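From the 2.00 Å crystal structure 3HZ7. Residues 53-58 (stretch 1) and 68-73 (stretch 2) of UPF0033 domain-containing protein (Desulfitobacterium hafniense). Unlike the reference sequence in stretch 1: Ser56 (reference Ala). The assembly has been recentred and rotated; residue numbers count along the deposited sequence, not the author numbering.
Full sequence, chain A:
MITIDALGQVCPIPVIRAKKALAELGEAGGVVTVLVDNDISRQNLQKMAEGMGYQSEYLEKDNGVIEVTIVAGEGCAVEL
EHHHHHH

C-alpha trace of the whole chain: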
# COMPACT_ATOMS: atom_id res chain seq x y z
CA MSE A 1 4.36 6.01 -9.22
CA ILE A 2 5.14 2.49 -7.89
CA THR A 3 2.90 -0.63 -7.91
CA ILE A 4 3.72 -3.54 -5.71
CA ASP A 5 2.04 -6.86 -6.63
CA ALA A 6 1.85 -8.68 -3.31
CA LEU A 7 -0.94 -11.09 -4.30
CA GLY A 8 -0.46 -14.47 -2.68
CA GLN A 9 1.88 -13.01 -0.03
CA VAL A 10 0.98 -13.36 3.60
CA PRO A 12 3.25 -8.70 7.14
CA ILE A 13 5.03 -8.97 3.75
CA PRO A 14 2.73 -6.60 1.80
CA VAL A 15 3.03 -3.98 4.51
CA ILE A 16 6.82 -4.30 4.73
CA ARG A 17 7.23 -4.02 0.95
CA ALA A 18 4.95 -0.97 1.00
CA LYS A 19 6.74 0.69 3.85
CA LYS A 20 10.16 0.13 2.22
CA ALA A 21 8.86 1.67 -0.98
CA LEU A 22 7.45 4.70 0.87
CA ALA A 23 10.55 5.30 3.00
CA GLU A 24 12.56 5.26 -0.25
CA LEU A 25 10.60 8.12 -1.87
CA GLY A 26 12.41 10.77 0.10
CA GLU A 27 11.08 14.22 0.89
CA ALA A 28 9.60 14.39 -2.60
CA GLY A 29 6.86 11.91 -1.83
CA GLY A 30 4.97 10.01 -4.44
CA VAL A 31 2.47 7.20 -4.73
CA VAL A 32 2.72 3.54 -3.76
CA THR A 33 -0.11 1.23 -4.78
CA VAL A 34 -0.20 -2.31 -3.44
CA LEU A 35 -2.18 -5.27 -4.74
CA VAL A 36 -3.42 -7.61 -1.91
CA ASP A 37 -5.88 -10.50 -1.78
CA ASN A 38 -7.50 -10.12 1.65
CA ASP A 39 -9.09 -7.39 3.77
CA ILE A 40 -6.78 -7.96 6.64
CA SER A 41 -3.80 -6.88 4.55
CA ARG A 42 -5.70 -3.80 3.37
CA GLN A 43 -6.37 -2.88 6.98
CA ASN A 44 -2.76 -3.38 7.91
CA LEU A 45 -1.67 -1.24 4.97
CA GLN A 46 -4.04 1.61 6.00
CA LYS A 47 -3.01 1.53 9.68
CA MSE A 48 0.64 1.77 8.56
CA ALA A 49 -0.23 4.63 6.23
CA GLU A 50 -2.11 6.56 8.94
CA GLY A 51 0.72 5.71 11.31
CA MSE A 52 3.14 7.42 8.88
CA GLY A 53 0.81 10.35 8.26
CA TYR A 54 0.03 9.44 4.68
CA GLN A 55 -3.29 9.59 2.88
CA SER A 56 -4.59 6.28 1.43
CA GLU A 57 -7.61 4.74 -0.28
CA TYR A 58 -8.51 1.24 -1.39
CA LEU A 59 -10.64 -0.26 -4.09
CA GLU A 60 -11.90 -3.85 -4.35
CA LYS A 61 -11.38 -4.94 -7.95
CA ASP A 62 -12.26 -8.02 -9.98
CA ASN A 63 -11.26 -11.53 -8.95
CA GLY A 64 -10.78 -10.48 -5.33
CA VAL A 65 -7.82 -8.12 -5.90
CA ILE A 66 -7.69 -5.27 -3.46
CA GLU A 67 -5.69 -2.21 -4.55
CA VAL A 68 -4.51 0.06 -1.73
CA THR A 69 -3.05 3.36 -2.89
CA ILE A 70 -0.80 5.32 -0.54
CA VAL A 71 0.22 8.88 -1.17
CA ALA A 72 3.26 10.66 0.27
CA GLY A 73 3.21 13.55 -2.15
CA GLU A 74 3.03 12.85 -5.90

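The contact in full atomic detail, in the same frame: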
# COMPACT_ATOMS: atom_id res chain seq x y z
N GLY A 53 1.31 9.05 8.63
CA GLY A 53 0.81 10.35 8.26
C GLY A 53 0.62 10.51 6.75
O GLY A 53 0.80 11.59 6.18
N TYR A 54 0.23 9.41 6.10
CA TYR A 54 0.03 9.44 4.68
C TYR A 54 -1.44 9.23 4.41
O TYR A 54 -2.11 8.56 5.19
CB TYR A 54 0.83 8.31 4.00
CG TYR A 54 2.33 8.52 4.06
CD1 TYR A 54 2.88 9.78 3.90
CD2 TYR A 54 3.19 7.46 4.27
CE1 TYR A 54 4.26 9.99 3.95
CE2 TYR A 54 4.58 7.65 4.31
CZ TYR A 54 5.09 8.91 4.16
OH TYR A 54 6.45 9.09 4.18
N GLN A 55 -1.91 9.79 3.30
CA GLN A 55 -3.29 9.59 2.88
C GLN A 55 -3.30 8.24 2.11
O GLN A 55 -2.31 7.84 1.49
CB GLN A 55 -3.75 10.74 1.96
CG GLN A 55 -3.79 12.15 2.63
CD GLN A 55 -4.78 12.22 3.80
OE1 GLN A 55 -6.00 12.20 3.60
NE2 GLN A 55 -4.25 12.28 5.02
N SER A 56 -4.43 7.54 2.15
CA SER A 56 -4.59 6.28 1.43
C SER A 56 -6.05 6.00 1.07
O SER A 56 -6.96 6.56 1.65
CB SER A 56 -4.08 5.11 2.29
OG SER A 56 -5.08 4.71 3.19
N GLU A 57 -6.27 5.12 0.09
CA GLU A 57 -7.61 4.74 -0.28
C GLU A 57 -7.44 3.32 -0.70
O GLU A 57 -6.28 2.86 -0.92
CB GLU A 57 -8.15 5.46 -1.54
CG GLU A 57 -8.62 6.87 -1.43
CD GLU A 57 -9.82 7.03 -0.50
OE1 GLU A 57 -10.65 6.11 -0.42
OE2 GLU A 57 -9.91 8.09 0.15
N TYR A 58 -8.57 2.62 -0.88
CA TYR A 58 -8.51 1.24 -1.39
C TYR A 58 -9.73 0.98 -2.22
O TYR A 58 -10.82 1.54 -1.96
CB TYR A 58 -8.43 0.18 -0.25
CG TYR A 58 -9.71 0.05 0.58
CD1 TYR A 58 -9.98 0.96 1.57
CD2 TYR A 58 -10.60 -1.00 0.38
CE1 TYR A 58 -11.11 0.86 2.39
CE2 TYR A 58 -11.78 -1.14 1.21
CZ TYR A 58 -12.00 -0.19 2.22
OH TYR A 58 -13.04 -0.29 3.14
N VAL A 68 -4.62 -0.97 -2.77
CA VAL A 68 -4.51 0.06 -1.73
C VAL A 68 -3.50 1.08 -2.27
O VAL A 68 -2.34 0.75 -2.58
CB VAL A 68 -4.00 -0.57 -0.38
CG1 VAL A 68 -3.98 0.44 0.74
CG2 VAL A 68 -4.90 -1.76 0.00
N THR A 69 -3.92 2.31 -2.37
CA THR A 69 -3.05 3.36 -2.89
C THR A 69 -2.62 4.29 -1.76
O THR A 69 -3.46 4.81 -1.00
CB THR A 69 -3.79 4.11 -4.00
OG1 THR A 69 -4.17 3.14 -4.99
CG2 THR A 69 -2.90 5.20 -4.63
N ILE A 70 -1.30 4.47 -1.61
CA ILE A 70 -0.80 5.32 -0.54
C ILE A 70 -0.04 6.47 -1.13
O ILE A 70 0.87 6.27 -1.96
CB ILE A 70 0.14 4.52 0.45
CG1 ILE A 70 -0.61 3.27 0.92
CG2 ILE A 70 0.64 5.46 1.58
CD1 ILE A 70 0.18 2.26 1.88
N VAL A 71 -0.39 7.67 -0.66
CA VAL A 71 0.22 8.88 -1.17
C VAL A 71 1.08 9.59 -0.13
O VAL A 71 0.63 9.81 1.00
CB VAL A 71 -0.86 9.91 -1.68
CG1 VAL A 71 -0.17 11.14 -2.20
CG2 VAL A 71 -1.71 9.29 -2.77
N ALA A 72 2.29 9.96 -0.55
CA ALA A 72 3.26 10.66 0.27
C ALA A 72 3.35 12.07 -0.29
O ALA A 72 3.53 13.05 0.48
CB ALA A 72 4.64 9.94 0.19
N GLY A 73 3.21 12.22 -1.59
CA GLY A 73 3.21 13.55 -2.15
C GLY A 73 3.09 13.76 -3.65
O GLY A 73 3.02 14.92 -4.09
O HOH W 1 -0.48 11.67 2.44

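What joins the two backbones? Strands 55-58 and 68-71 run antiparallel, their directions 166° apart, and hydrogen bonds collect at two residue pairs. Glu57 N gives to Thr69 O at 3.0 Å and Thr69 N to Glu57 O at 2.8 Å, a closed ring. At the other pair Val71 N reaches Gln55 O at 2.9 Å, almost straight, but the return bond from Gln55 N to Val71 O is weak, at 3.4 Å. There a water assists, accepting from Gln55 N at 2.5 Å and donating to Val71 O at 2.6 Å.

How does Tyr54 use its ring just before the strand begins? Its CA-to-CB bond points toward the other stretch, and chi1 of -68° (m) carries the ring alongside Ala72. The methyl Ala72 CB lies over one ring face, 3.8 Å from Tyr54 CE1, in a CH-pi contact that a small side chain makes well. Tyr54 CB also packs 3.7 Å from Ile70 CG2, so the residue covers apolar surface with its stem as well as its ring.

Which side chains share a face with Ile70? Ser56, Tyr58 and Val68 do. Ile70 (m, t) and Val68 (t) are buried, as suits branched aliphatic residues in a strand. Compact Ser56, where the reference has Ala, lies opposite Ile70, with Ser56 CB 4.2 Å from Ile70 CG1; its OG, at chi1 83° (p), is hydrogen-bonded elsewhere in the structure. Tyr58 (p) meets Val68 through its stem, Tyr58 CB to Val68 CG2 being 4.0 Å, while its ring leads away.

What occupies the face of Gln55 and Glu57? Thr69 (m) and Val71 (t) stand beside them, both partly exposed. The exposed Gln55 and Glu57 have chi1 and chi2 in m, and their polar ends lead away from the partner strand, leaving the pairing to backbone atoms.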